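Putative uncharacterized protein lp_3323 (Lactobacillus plantarum, PDB 3DC7) is of unknown function but, as a member of the GDSL-like lipase/acylhydrolase family, probably hydrolyses ester or related acyl bonds. Local coordinates at residues S61-G66 with D70-R75; A115-L120 with A171-P176; I138-D143 with Y157-Y162. One frame throughout, in Å; residues are numbered along the deposited sequence. Where two conformers were deposited one is given.

Overall arrangement
Three contacts tie loops and helices of an SGNH-hydrolase-type domain, built on a five-stranded parallel sheet, to one another. Contact 1 folds the loop 61-66, which follows strand 56-59 and probably carries the oxyanion-hole glycine, against 70-75. It touches contact 2, whose helix 112-126 receives Ile65 and Ala73; their centres lie 15 Å apart. Contacts 2 and 3 use the end and the start of helix 159-173, and contact 3 is nested within the chain loop that contact 2 closes. Their centres are 21 Å apart, their nearest atoms about 5 Å. Contact 3 lies 18 Å from contact 1, centre to centre, and the side chain of Ile138 is about 13 Å from a bound sodium ion.

Contact 1 of 3, residues S61-G66 with D70-R75; sequences SGSTIG and DAMAVR
Ser63 and Arg75 close a small polar triangle around the carbonyl of Asp70. The hydroxyl of Ser63 donates to this carbonyl, OG to Asp70 O being 2.9 Å, and accepts from the guanidinium, with Arg75 NH2 3.0 Å from Ser63 OG and the N-H pointing nearly straight at it (163°). Arg75 NE closes the triangle with a bond to Asp70 O, which is thus gripped by two donors from opposite faces of its carbonyl plane. Both oxygens lie at the edge of the guanidinium, close to its plane, so the flat group is held against rotation. Serine suits the position because a hydroxyl can give and accept at once; with OG anti to the backbone N (chi1 167°) it faces 70-75. Arg75 NH1 reaches on to Leu58 O, linking the triangle to strand 56-59.

Beyond it, backbone bonds join the segments: Met72 N to Thr64 O (3.0 Å, 172°) and Ala73 N to Ile65 O (3.2 Å). These fasten the first turn of helix 72-75, for which Ala71 is the N-cap residue, to the loop. Asp94 takes up two more N-H groups of the loop, its carboxylate oxygens accepting from Ile65 N and Gly66 N.

Around these bonds, methyl groups pack against backbone oxygens. Selenomethionine Met72 bends at its last torsion, setting CE 3.5 Å from Ser63 O, while its SE makes the apolar contact, 4.1 Å from Ile65 CG1. Small methyls fit where the backbones run close, Ala71 CB approaching Gly66 O to 3.3 Å. Ile65 also packs on helix 112-126.

Gly62, with positive phi, precedes these bonds in the loop after strand 56-59. Sequence and topology are consistent with block II of SGNH hydrolases, whose glycine usually lends an N-H to the oxyanion hole, a role Gly62 probably shares.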
loop_
_atom_site.group_PDB
_atom_site.type_symbol
_atom_site.label_atom_id
_atom_site.label_comp_id
_atom_site.label_asym_id
_atom_site.label_seq_id
_atom_site.Cartn_x
_atom_site.Cartn_y
_atom_site.Cartn_z
ATOM N N SER A 61 12.996 -13.098 23.426
ATOM C CA SER A 61 12.240 -12.180 24.259
ATOM C C SER A 61 13.007 -10.886 24.490
ATOM O O SER A 61 14.176 -10.911 24.882
ATOM C CB SER A 61 11.951 -12.841 25.605
ATOM O OG SER A 61 11.551 -11.875 26.582
ATOM N N GLY A 62 12.357 -9.765 24.212
ATOM C CA GLY A 62 12.910 -8.461 24.536
ATOM C C GLY A 62 13.844 -7.860 23.509
ATOM O O GLY A 62 14.280 -6.723 23.677
ATOM N N SER A 63 14.127 -8.608 22.443
ATOM C CA SER A 63 15.128 -8.223 21.451
ATOM C C SER A 63 14.734 -7.000 20.596
ATOM O O SER A 63 13.604 -6.871 20.150
ATOM C CB SER A 63 15.473 -9.439 20.562
ATOM O OG SER A 63 16.211 -9.065 19.409
ATOM N N THR A 64 15.692 -6.111 20.368
ATOM C CA THR A 64 15.498 -4.943 19.521
ATOM C C THR A 64 16.180 -5.220 18.187
ATOM O O THR A 64 16.956 -6.162 18.076
ATOM C CB THR A 64 16.169 -3.714 20.154
ATOM O OG1 THR A 64 17.551 -4.027 20.448
ATOM C CG2 THR A 64 15.422 -3.288 21.435
ATOM N N ILE A 65 15.882 -4.418 17.173
ATOM C CA ILE A 65 16.636 -4.482 15.912
ATOM C C ILE A 65 18.014 -3.844 16.132
ATOM O O ILE A 65 19.033 -4.365 15.677
ATOM C CB ILE A 65 15.878 -3.794 14.762
ATOM C CG1 ILE A 65 14.658 -4.635 14.363
ATOM C CG2 ILE A 65 16.800 -3.596 13.568
ATOM C CD1 ILE A 65 13.739 -3.968 13.383
ATOM N N GLY A 66 18.023 -2.724 16.853
ATOM C CA GLY A 66 19.259 -2.023 17.184
ATOM C C GLY A 66 20.040 -2.612 18.349
ATOM O O GLY A 66 19.681 -3.671 18.905
ATOM N N ASP A 70 20.101 -7.768 22.392
ATOM C CA ASP A 70 20.213 -8.890 21.449
ATOM C C ASP A 70 19.941 -8.493 20.005
ATOM O O ASP A 70 19.065 -9.084 19.356
ATOM C CB ASP A 70 19.240 -10.017 21.835
ATOM C CG ASP A 70 19.656 -10.739 23.097
ATOM O OD1 ASP A 70 18.907 -10.671 24.108
ATOM O OD2 ASP A 70 20.735 -11.372 23.077
ATOM N N ALA A 71 20.680 -7.497 19.513
ATOM C CA ALA A 71 20.442 -6.881 18.203
ATOM C C ALA A 71 20.112 -7.854 17.075
ATOM O O ALA A 71 20.954 -8.650 16.680
ATOM C CB ALA A 71 21.648 -6.039 17.803
HETATM N N MSE A 72 18.912 -7.769 16.537
HETATM C CA MSE A 72 18.583 -8.506 15.305
HETATM C C MSE A 72 19.500 -8.150 14.126
HETATM O O MSE A 72 19.707 -8.962 13.213
HETATM C CB MSE A 72 17.131 -8.287 14.910
HETATM C CG MSE A 72 16.129 -8.967 15.824
HETATM SE SE MSE A 72 14.274 -8.653 15.221
HETATM C CE MSE A 72 13.501 -8.226 16.971
ATOM N N ALA A 73 20.052 -6.952 14.156
ATOM C CA ALA A 73 20.987 -6.510 13.119
ATOM C C ALA A 73 22.321 -7.258 13.162
ATOM O O ALA A 73 23.132 -7.130 12.246
ATOM C CB ALA A 73 21.193 -5.007 13.183
ATOM N N VAL A 74 22.544 -8.044 14.217
ATOM C CA VAL A 74 23.637 -9.020 14.233
ATOM C C VAL A 74 23.120 -10.465 14.242
ATOM O O VAL A 74 23.666 -11.326 13.562
ATOM C CB VAL A 74 24.690 -8.769 15.377
ATOM C CG1 VAL A 74 24.050 -8.648 16.725
ATOM C CG2 VAL A 74 25.732 -9.887 15.401
ATOM N N ARG A 75 22.043 -10.722 14.978
ATOM C CA ARG A 75 21.536 -12.089 15.118
ATOM C C ARG A 75 21.069 -12.739 13.811
ATOM O O ARG A 75 20.978 -13.967 13.727
ATOM C CB ARG A 75 20.410 -12.146 16.147
ATOM C CG ARG A 75 20.873 -11.943 17.557
ATOM C CD ARG A 75 19.821 -12.414 18.557
ATOM N NE ARG A 75 18.522 -11.746 18.418
ATOM C CZ ARG A 75 17.449 -12.307 17.880
ATOM N NH1 ARG A 75 17.512 -13.548 17.421
ATOM N NH2 ARG A 75 16.306 -11.637 17.811
#

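Contact 2 of 3, residues A115-L120 with A171-P176; sequences ALMMLL and ADYGVP
In Tyr173, chi1 of -71° sets CG anti to the carbonyl carbon and swings the ring out to Leu120 and Met117 on the neighbouring helix. Leu120 points toward 171-176, which lays its CB over the ring, 3.7 Å from the centroid of Tyr173 and only 15° off the normal, a CH-pi contact over the face. Its own first torsion (-69°) then directs the methyls: CD1 of Leu120 meets Tyr173 CD1 at 3.7 Å, and CD2 meets Val175 CG2 at 3.8 Å. A leucine is well suited here, since one residue supplies both a ring cover and a two-pronged tip. Farther out, selenomethionine Met117 crosses the tyrosine at about a right angle, with CG 3.2 Å from Tyr173 OH.

Gly174, the first residue to leave helical angles, has positive phi and sits in a Schellman motif, turning the chain so that Val175 points toward helix 112-126. Leu120 and Val175 both rest on Phe134 of strand 132-136, whereas Tyr173 also packs on Ile190 of the second subunit. The middle of helix 112-126 is thus joined to the C-terminal end of helix 159-173 and the turn after it, successive connections of the parallel sheet in an SGNH-type alpha/beta fold.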
loop_
_atom_site.group_PDB
_atom_site.type_symbol
_atom_site.label_atom_id
_atom_site.label_comp_id
_atom_site.label_asym_id
_atom_site.label_seq_id
_atom_site.Cartn_x
_atom_site.Cartn_y
_atom_site.Cartn_z
ATOM N N ALA A 115 20.450 0.493 12.259
ATOM C CA ALA A 115 20.356 -0.951 12.458
ATOM C C ALA A 115 19.524 -1.658 11.371
ATOM O O ALA A 115 19.913 -2.734 10.915
ATOM C CB ALA A 115 19.867 -1.277 13.834
ATOM N N LEU A 116 18.412 -1.051 10.943
ATOM C CA LEU A 116 17.686 -1.506 9.745
ATOM C C LEU A 116 18.579 -1.607 8.502
ATOM O O LEU A 116 18.537 -2.616 7.795
ATOM C CB LEU A 116 16.481 -0.605 9.443
ATOM C CG LEU A 116 15.298 -0.710 10.414
ATOM C CD1 LEU A 116 14.340 0.470 10.248
ATOM C CD2 LEU A 116 14.571 -2.041 10.231
HETATM N N MSE A 117 19.394 -0.581 8.245
HETATM C CA MSE A 117 20.287 -0.594 7.079
HETATM C C MSE A 117 21.236 -1.800 7.064
HETATM O O MSE A 117 21.400 -2.474 6.042
HETATM C CB MSE A 117 21.099 0.699 6.980
HETATM C CG MSE A 117 22.101 0.662 5.837
HETATM SE SE MSE A 117 23.079 2.322 5.608
HETATM C CE MSE A 117 21.612 3.519 5.027
HETATM N N MSE A 118 21.862 -2.068 8.203
HETATM C CA MSE A 118 22.761 -3.193 8.281
HETATM C C MSE A 118 22.029 -4.520 8.209
HETATM O O MSE A 118 22.505 -5.440 7.545
HETATM C CB MSE A 118 23.632 -3.100 9.512
HETATM C CG MSE A 118 24.711 -2.058 9.342
HETATM SE SE MSE A 118 25.439 -1.681 11.078
HETATM C CE MSE A 118 26.774 -3.128 11.090
ATOM N N LEU A 119 20.879 -4.614 8.870
ATOM C CA LEU A 119 20.052 -5.817 8.781
ATOM C C LEU A 119 19.684 -6.102 7.323
ATOM O O LEU A 119 19.974 -7.171 6.814
ATOM C CB LEU A 119 18.781 -5.682 9.618
ATOM C CG LEU A 119 18.092 -6.902 10.268
ATOM C CD1 LEU A 119 16.599 -6.651 10.392
ATOM C CD2 LEU A 119 18.318 -8.215 9.568
ATOM N N LEU A 120 19.063 -5.125 6.669
ATOM C CA LEU A 120 18.641 -5.236 5.274
ATOM C C LEU A 120 19.780 -5.511 4.284
ATOM O O LEU A 120 19.591 -6.273 3.342
ATOM C CB LEU A 120 17.876 -3.975 4.847
ATOM C CG LEU A 120 16.508 -3.832 5.512
ATOM C CD1 LEU A 120 15.971 -2.413 5.375
ATOM C CD2 LEU A 120 15.539 -4.869 4.959
ATOM N N ALA A 171 11.821 -0.137 1.815
ATOM C CA ALA A 171 11.639 0.350 0.457
ATOM C C ALA A 171 12.947 0.428 -0.310
ATOM O O ALA A 171 13.020 -0.016 -1.455
ATOM C CB ALA A 171 10.945 1.700 0.459
ATOM N N ASP A 172 13.977 0.974 0.329
ATOM C CA ASP A 172 15.294 1.122 -0.292
ATOM C C ASP A 172 16.007 -0.194 -0.648
ATOM O O ASP A 172 16.961 -0.199 -1.424
ATOM C CB ASP A 172 16.193 1.959 0.605
ATOM C CG ASP A 172 15.814 3.418 0.606
ATOM O OD1 ASP A 172 15.167 3.899 -0.355
ATOM O OD2 ASP A 172 16.178 4.093 1.587
ATOM N N TYR A 173 15.536 -1.300 -0.095
ATOM C CA TYR A 173 16.152 -2.590 -0.354
ATOM C C TYR A 173 15.221 -3.510 -1.104
ATOM O O TYR A 173 15.577 -4.643 -1.412
ATOM C CB TYR A 173 16.628 -3.214 0.960
ATOM C CG TYR A 173 17.815 -2.482 1.519
ATOM C CD1 TYR A 173 17.651 -1.297 2.263
ATOM C CD2 TYR A 173 19.104 -2.935 1.272
ATOM C CE1 TYR A 173 18.748 -0.598 2.762
ATOM C CE2 TYR A 173 20.202 -2.250 1.766
ATOM C CZ TYR A 173 20.016 -1.085 2.507
ATOM O OH TYR A 173 21.112 -0.423 2.988
ATOM N N GLY A 174 14.030 -3.002 -1.409
ATOM C CA GLY A 174 13.028 -3.739 -2.166
ATOM C C GLY A 174 12.291 -4.794 -1.373
ATOM O O GLY A 174 11.615 -5.645 -1.953
ATOM N N VAL A 175 12.405 -4.730 -0.048
ATOM C CA VAL A 175 11.825 -5.745 0.818
ATOM C C VAL A 175 10.374 -5.428 1.169
ATOM O O VAL A 175 10.116 -4.428 1.822
ATOM C CB VAL A 175 12.640 -5.912 2.141
ATOM C CG1 VAL A 175 11.951 -6.923 3.065
ATOM C CG2 VAL A 175 14.049 -6.339 1.831
ATOM N N PRO A 176 9.429 -6.304 0.773
ATOM C CA PRO A 176 8.023 -6.073 1.116
ATOM C C PRO A 176 7.812 -5.849 2.615
ATOM O O PRO A 176 8.541 -6.400 3.455
ATOM C CB PRO A 176 7.332 -7.357 0.658
ATOM C CG PRO A 176 8.202 -7.851 -0.475
ATOM C CD PRO A 176 9.608 -7.547 0.003
#

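Contact 3 of 3, residues I138-D143 with Y157-Y162; sequences IHIGSD and YRQSDY
Gln159 clasps the backbone on both sides of His139 with its amide, tying the start of helix 159-173 to the loop that leaves strand 132-136 of the parallel SGNH-type sheet. The nitrogen donates to Ile138, Gln159 NE2 to Ile138 O being 2.9 Å and nearly straight (167°); the acceptor lies in the amide plane, although the donor stands above the carbonyl plane of Ile138. The oxygen accepts from Ile140 N, two residues on, 3.0 Å from Gln159 OE1, in the plane of the glutamine's own carbonyl and on a lone pair. With one end giving and the other taking, the buried amide has both a donor and an acceptor answered and is fixed against flipping. CG anti to the backbone N (chi1 -170°) and an extended chain beyond it carry the amide to the loop backbone. A leucine here would probably leave Ile138 O and Ile140 N without these mates and let the loop shift from the helix.

Val92 and Tyr95 of helix 92-96 touch both Gln159 and Ile140, whose CG1 lies 3.6 Å from Gln159 OE1. At the helix start, Asp161 OD2 accepts from Arg158 N at 3.0 Å. The His139 ring lies obliquely beside the amide without bonding to it, and meets Tyr181 of the same chain. Its ND1 donates instead to Ile140 O, 3.1 Å away and only 2° out of the imidazole plane.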
loop_
_atom_site.group_PDB
_atom_site.type_symbol
_atom_site.label_atom_id
_atom_site.label_comp_id
_atom_site.label_asym_id
_atom_site.label_seq_id
_atom_site.Cartn_x
_atom_site.Cartn_y
_atom_site.Cartn_z
ATOM N N ILE A 138 1.503 -4.479 15.825
ATOM C CA ILE A 138 0.276 -3.790 16.230
ATOM C C ILE A 138 0.574 -2.605 17.172
ATOM O O ILE A 138 1.534 -2.650 17.964
ATOM C CB ILE A 138 -0.680 -4.811 16.898
ATOM C CG1 ILE A 138 -1.050 -5.900 15.879
ATOM C CG2 ILE A 138 -1.956 -4.137 17.461
ATOM C CD1 ILE A 138 -1.257 -7.249 16.488
ATOM N N HIS A 139 -0.228 -1.545 17.037
ATOM C CA HIS A 139 -0.231 -0.406 17.959
ATOM C C HIS A 139 -0.437 -0.947 19.370
ATOM O O HIS A 139 -1.427 -1.627 19.636
ATOM C CB HIS A 139 -1.369 0.572 17.604
ATOM C CG HIS A 139 -1.205 1.947 18.187
ATOM N ND1 HIS A 139 -0.933 2.172 19.522
ATOM C CD2 HIS A 139 -1.295 3.172 17.617
ATOM C CE1 HIS A 139 -0.841 3.472 19.745
ATOM N NE2 HIS A 139 -1.062 4.102 18.607
ATOM N N ILE A 140 0.506 -0.670 20.262
ATOM C CA ILE A 140 0.433 -1.217 21.616
ATOM C C ILE A 140 -0.315 -0.287 22.562
ATOM O O ILE A 140 -0.512 0.887 22.258
ATOM C CB ILE A 140 1.839 -1.544 22.196
ATOM C CG1 ILE A 140 2.636 -0.259 22.452
ATOM C CG2 ILE A 140 2.582 -2.547 21.296
ATOM C CD1 ILE A 140 3.958 -0.468 23.125
ATOM N N GLY A 141 -0.739 -0.826 23.701
ATOM C CA GLY A 141 -1.401 -0.043 24.745
ATOM C C GLY A 141 -0.405 0.448 25.776
ATOM O O GLY A 141 0.801 0.482 25.508
ATOM N N SER A 142 -0.904 0.814 26.955
ATOM C CA SER A 142 -0.096 1.469 27.984
ATOM C C SER A 142 0.053 0.674 29.283
ATOM O O SER A 142 0.520 1.205 30.288
ATOM C CB SER A 142 -0.684 2.844 28.305
ATOM O OG SER A 142 -0.298 3.795 27.328
ATOM N N ASP A 143 -0.335 -0.593 29.264
ATOM C CA ASP A 143 -0.450 -1.348 30.499
ATOM C C ASP A 143 0.663 -2.359 30.747
ATOM O O ASP A 143 0.661 -3.025 31.777
ATOM C CB ASP A 143 -1.824 -2.020 30.576
ATOM C CG ASP A 143 -2.967 -1.006 30.700
ATOM O OD1 ASP A 143 -2.746 0.113 31.237
ATOM O OD2 ASP A 143 -4.100 -1.334 30.260
ATOM N N TYR A 157 9.486 9.755 21.205
ATOM C CA TYR A 157 8.988 9.369 19.885
ATOM C C TYR A 157 7.716 8.555 20.027
ATOM O O TYR A 157 7.441 7.995 21.082
ATOM C CB TYR A 157 10.007 8.551 19.096
ATOM C CG TYR A 157 11.310 9.248 18.826
ATOM C CD1 TYR A 157 11.407 10.242 17.855
ATOM C CD2 TYR A 157 12.454 8.911 19.551
ATOM C CE1 TYR A 157 12.612 10.884 17.612
ATOM C CE2 TYR A 157 13.665 9.546 19.320
ATOM C CZ TYR A 157 13.735 10.525 18.352
ATOM O OH TYR A 157 14.939 11.140 18.131
ATOM N N ARG A 158 6.952 8.495 18.941
ATOM C CA ARG A 158 5.735 7.700 18.863
ATOM C C ARG A 158 6.057 6.381 18.163
ATOM O O ARG A 158 7.019 6.301 17.414
ATOM C CB ARG A 158 4.660 8.472 18.087
ATOM C CG ARG A 158 4.509 9.944 18.521
ATOM C CD ARG A 158 3.826 10.817 17.457
ATOM N NE ARG A 158 4.555 10.791 16.191
ATOM C CZ ARG A 158 4.569 11.772 15.292
ATOM N NH1 ARG A 158 3.900 12.898 15.502
ATOM N NH2 ARG A 158 5.271 11.626 14.176
ATOM N N GLN A 159 5.248 5.352 18.413
ATOM C CA GLN A 159 5.435 4.053 17.749
ATOM C C GLN A 159 5.463 4.217 16.223
ATOM O O GLN A 159 6.294 3.606 15.550
ATOM C CB GLN A 159 4.357 3.044 18.190
ATOM C CG GLN A 159 4.619 1.604 17.735
ATOM C CD GLN A 159 3.545 0.619 18.203
ATOM O OE1 GLN A 159 2.700 0.942 19.053
ATOM N NE2 GLN A 159 3.565 -0.591 17.640
ATOM N N SER A 160 4.575 5.070 15.701
ATOM C CA SER A 160 4.477 5.347 14.262
ATOM C C SER A 160 5.721 5.997 13.647
ATOM O O SER A 160 5.869 6.005 12.425
ATOM C CB SER A 160 3.245 6.196 13.958
ATOM O OG SER A 160 3.376 7.492 14.526
ATOM N N ASP A 161 6.613 6.547 14.476
ATOM C CA ASP A 161 7.915 7.036 13.964
ATOM C C ASP A 161 8.846 5.879 13.609
ATOM O O ASP A 161 9.581 5.943 12.624
ATOM C CB ASP A 161 8.584 7.963 14.965
ATOM C CG ASP A 161 7.842 9.264 15.128
ATOM O OD1 ASP A 161 7.401 9.818 14.099
ATOM O OD2 ASP A 161 7.688 9.738 16.276
ATOM N N TYR A 162 8.790 4.812 14.413
ATOM C CA TYR A 162 9.550 3.584 14.145
ATOM C C TYR A 162 8.941 2.803 12.990
ATOM O O TYR A 162 9.634 2.328 12.100
ATOM C CB TYR A 162 9.609 2.720 15.401
ATOM C CG TYR A 162 10.430 3.333 16.513
ATOM C CD1 TYR A 162 9.931 4.386 17.279
ATOM C CD2 TYR A 162 11.702 2.859 16.803
ATOM C CE1 TYR A 162 10.684 4.946 18.293
ATOM C CE2 TYR A 162 12.460 3.419 17.821
ATOM C CZ TYR A 162 11.941 4.456 18.558
ATOM O OH TYR A 162 12.681 5.011 19.561
#